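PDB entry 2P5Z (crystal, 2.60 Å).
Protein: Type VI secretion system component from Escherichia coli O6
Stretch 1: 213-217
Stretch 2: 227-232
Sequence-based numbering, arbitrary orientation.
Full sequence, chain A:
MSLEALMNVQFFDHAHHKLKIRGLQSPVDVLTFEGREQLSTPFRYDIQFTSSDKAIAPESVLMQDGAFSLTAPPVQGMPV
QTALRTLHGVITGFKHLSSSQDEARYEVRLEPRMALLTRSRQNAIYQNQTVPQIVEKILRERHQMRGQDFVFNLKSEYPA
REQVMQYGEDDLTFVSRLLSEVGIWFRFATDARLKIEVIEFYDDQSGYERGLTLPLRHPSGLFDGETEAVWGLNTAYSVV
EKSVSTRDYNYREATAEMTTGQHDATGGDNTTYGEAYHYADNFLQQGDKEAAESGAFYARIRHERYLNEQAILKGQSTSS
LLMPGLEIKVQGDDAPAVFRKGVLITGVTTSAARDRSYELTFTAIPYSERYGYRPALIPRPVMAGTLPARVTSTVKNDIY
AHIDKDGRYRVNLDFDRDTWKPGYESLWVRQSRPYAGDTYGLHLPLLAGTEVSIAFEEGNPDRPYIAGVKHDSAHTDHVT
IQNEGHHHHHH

Stretch 1 (213-217) TLPLR
Stretch 2 (227-232) TEAVWG

Two backbone features of stretch 1 are unusual: Pro-215 has phi +53°, abnormal for proline, whose ring normally holds phi near -65°, and a cis peptide bond precedes Arg-217, a non-proline residue. The modelled geometry at Pro-215 N is distorted (Leu-214 C to N to CA about 157°), so the local conformation deserves caution. No hydrogen bond joins the segments among the modelled atoms; instead O of Val-230 lies 3.0 Å from CA of Leu-216 in a CA-H...O contact (135° at the hydrogen). N of Leu-216 is 3.2 Å from the same Val-230 O, but the angle is too poor for a hydrogen bond. Stretch 1 leaves its strand after Leu-214, whereas stretch 2 enters one at Val-230; end to end, 214–217 and 228–231 run 66° apart. CA atoms pair at 4.9 Å for both Pro-215 with Ala-229 and Leu-216 with Val-230.

Phi/psi are -83/165 at Leu-214, 53/-162 at Pro-215 and 114/119 at Leu-216; Arg-217 has phi 89. Stretch 2 stays extended: Glu-228 -97/126, Ala-229 -151/177, Val-230 -124/149, Trp-231 -165/174, before Gly-232 (70/28).

The contact buries 335 Å², both sides summed; two apolar side-chain pairs contribute, alongside several contacts to backbone atoms. Leu-214 (chi1 m, CD1 not modelled) points toward stretch 2, its CB 4.0 Å from CB of Val-230 (chi1 110°, between wells). Pro-215 (C-gamma exo) also points toward it, its CB 3.6 Å from CB of Ala-229; its O lies 3.8 Å from Val-230 CG1. Arg-217, modelled only to CB, sets that atom 3.5 Å from both Ala-229 CB and Val-230 O. Leu-216 points sideways (chi1 -110°, chi2 t), CD2 4.3 Å from CA of Trp-231. Trp-231 (chi1 p, chi2 93°) offers CB, 3.9 Å from C of Arg-217, while its indole leads away. Glu-228 (m, t, chi3 -15°) hydrogen-bonds elsewhere in the structure.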

ATOM      1  N   THR A 213      11.577  37.203 -10.666  1.00 94.68           N
ATOM      2  CA  THR A 213      11.006  37.878  -9.518  1.00 93.42           C
ATOM      3  C   THR A 213       9.569  38.253  -9.828  1.00 93.02           C
ATOM      4  O   THR A 213       9.302  39.174 -10.599  1.00 94.28           O
ATOM      5  CB  THR A 213      11.804  39.124  -9.099  1.00 93.09           C
ATOM      6  OG1 THR A 213      13.169  38.759  -8.861  1.00 93.58           O
ATOM      7  CG2 THR A 213      11.222  39.718  -7.821  1.00 92.81           C
ATOM      8  N   LEU A 214       8.643  37.509  -9.241  1.00 90.33           N
ATOM      9  CA  LEU A 214       7.243  37.882  -9.278  1.00 87.73           C
ATOM     10  C   LEU A 214       7.026  38.911  -8.145  1.00 87.96           C
ATOM     11  O   LEU A 214       7.859  38.984  -7.243  1.00 88.42           O
ATOM     12  CB  LEU A 214       6.374  36.637  -9.262  1.00 86.84           C
ATOM     13  CG  LEU A 214       6.799  35.937 -10.567  1.00 82.78           C
ATOM     14  CD2 LEU A 214       6.301  34.516 -10.706  1.00 84.01           C
ATOM     15  N   PRO A 215       5.911  39.670  -8.115  1.00 86.97           N
ATOM     16  CA  PRO A 215       4.500  39.942  -8.028  1.00 85.19           C
ATOM     17  C   PRO A 215       3.731  39.362  -6.834  1.00 83.10           C
ATOM     18  O   PRO A 215       4.368  38.981  -5.864  1.00 83.46           O
ATOM     19  CB  PRO A 215       4.031  39.684  -9.438  1.00 87.29           C
ATOM     20  CG  PRO A 215       5.070  40.601 -10.170  1.00 87.72           C
ATOM     21  CD  PRO A 215       6.386  40.532  -9.221  1.00 88.25           C
ATOM     22  N   LEU A 216       2.400  39.295  -6.960  1.00 83.47           N
ATOM     23  CA  LEU A 216       1.379  39.482  -5.891  1.00 83.16           C
ATOM     24  C   LEU A 216       0.631  40.753  -6.291  1.00 85.10           C
ATOM     25  O   LEU A 216       1.307  41.776  -6.407  1.00 88.74           O
ATOM     26  CB  LEU A 216       1.975  39.698  -4.492  1.00 79.75           C
ATOM     27  CG  LEU A 216       1.835  38.620  -3.411  1.00 79.55           C
ATOM     28  CD1 LEU A 216       2.660  38.973  -2.186  1.00 75.45           C
ATOM     29  CD2 LEU A 216       0.369  38.425  -3.021  1.00 80.27           C
ATOM     30  N   ARG A 217      -0.691  40.789  -6.553  1.00 84.90           N
ATOM     31  CA  ARG A 217      -1.691  39.729  -6.876  1.00 84.25           C
ATOM     32  C   ARG A 217      -2.434  39.025  -5.742  1.00 85.47           C
ATOM     33  O   ARG A 217      -3.597  38.628  -5.925  1.00 82.13           O
ATOM     34  CB  ARG A 217      -1.223  38.745  -7.931  1.00 84.27           C
ATOM     35  N   THR A 227      -1.501  39.563 -17.386  1.00 96.27           N
ATOM     36  CA  THR A 227      -0.155  39.721 -16.833  1.00 95.72           C
ATOM     37  C   THR A 227       0.194  38.634 -15.784  1.00 94.63           C
ATOM     38  O   THR A 227      -0.697  38.070 -15.143  1.00 92.42           O
ATOM     39  CB  THR A 227       0.062  41.171 -16.303  1.00 95.62           C
ATOM     40  OG1 THR A 227       1.239  41.227 -15.488  1.00 95.55           O
ATOM     41  CG2 THR A 227      -1.147  41.655 -15.504  1.00 95.34           C
ATOM     42  N   GLU A 228       1.490  38.348 -15.624  1.00 92.81           N
ATOM     43  CA  GLU A 228       1.968  37.176 -14.862  1.00 88.74           C
ATOM     44  C   GLU A 228       2.374  37.468 -13.413  1.00 84.49           C
ATOM     45  O   GLU A 228       3.236  38.311 -13.164  1.00 84.26           O
ATOM     46  CB  GLU A 228       3.147  36.521 -15.596  1.00 90.76           C
ATOM     47  CG  GLU A 228       2.829  36.033 -17.010  1.00 91.45           C
ATOM     48  CD  GLU A 228       3.816  34.986 -17.509  1.00 92.07           C
ATOM     49  OE1 GLU A 228       4.893  34.836 -16.887  1.00 92.54           O
ATOM     50  OE2 GLU A 228       3.512  34.307 -18.518  1.00 90.32           O
ATOM     51  N   ALA A 229       1.786  36.733 -12.463  1.00 79.90           N
ATOM     52  CA  ALA A 229       1.980  37.014 -11.027  1.00 73.57           C
ATOM     53  C   ALA A 229       1.884  35.801 -10.077  1.00 70.20           C
ATOM     54  O   ALA A 229       1.569  34.688 -10.500  1.00 68.47           O
ATOM     55  CB  ALA A 229       1.005  38.077 -10.593  1.00 70.69           C
ATOM     56  N   VAL A 230       2.129  36.046  -8.787  1.00 65.68           N
ATOM     57  CA  VAL A 230       2.091  34.998  -7.754  1.00 63.36           C
ATOM     58  C   VAL A 230       1.106  35.342  -6.606  1.00 61.53           C
ATOM     59  O   VAL A 230       0.886  36.507  -6.327  1.00 64.61           O
ATOM     60  CB  VAL A 230       3.545  34.710  -7.244  1.00 61.34           C
ATOM     61  CG1 VAL A 230       3.777  35.183  -5.820  1.00 59.18           C
ATOM     62  CG2 VAL A 230       3.872  33.253  -7.362  1.00 59.38           C
ATOM     63  N   TRP A 231       0.490  34.340  -5.971  1.00 57.36           N
ATOM     64  CA  TRP A 231      -0.434  34.570  -4.834  1.00 48.35           C
ATOM     65  C   TRP A 231      -0.723  33.297  -4.044  1.00 49.75           C
ATOM     66  O   TRP A 231      -0.318  32.215  -4.443  1.00 56.25           O
ATOM     67  CB  TRP A 231      -1.768  35.166  -5.307  1.00 39.10           C
ATOM     68  CG  TRP A 231      -2.741  34.175  -5.899  1.00 33.99           C
ATOM     69  CD1 TRP A 231      -3.741  33.503  -5.245  1.00 30.91           C
ATOM     70  CD2 TRP A 231      -2.827  33.788  -7.272  1.00 28.63           C
ATOM     71  NE1 TRP A 231      -4.419  32.695  -6.128  1.00 32.71           N
ATOM     72  CE2 TRP A 231      -3.883  32.862  -7.382  1.00 28.82           C
ATOM     73  CE3 TRP A 231      -2.105  34.134  -8.418  1.00 31.89           C
ATOM     74  CZ2 TRP A 231      -4.233  32.263  -8.591  1.00 33.24           C
ATOM     75  CZ3 TRP A 231      -2.463  33.558  -9.626  1.00 33.17           C
ATOM     76  CH2 TRP A 231      -3.512  32.622  -9.703  1.00 34.00           C
ATOM     77  N   GLY A 232      -1.448  33.427  -2.937  1.00 49.12           N
ATOM     78  CA  GLY A 232      -1.863  32.269  -2.133  1.00 46.21           C
ATOM     79  C   GLY A 232      -0.721  31.591  -1.380  1.00 47.76           C
ATOM     80  O   GLY A 232      -0.779  30.387  -1.111  1.00 43.85           O
TER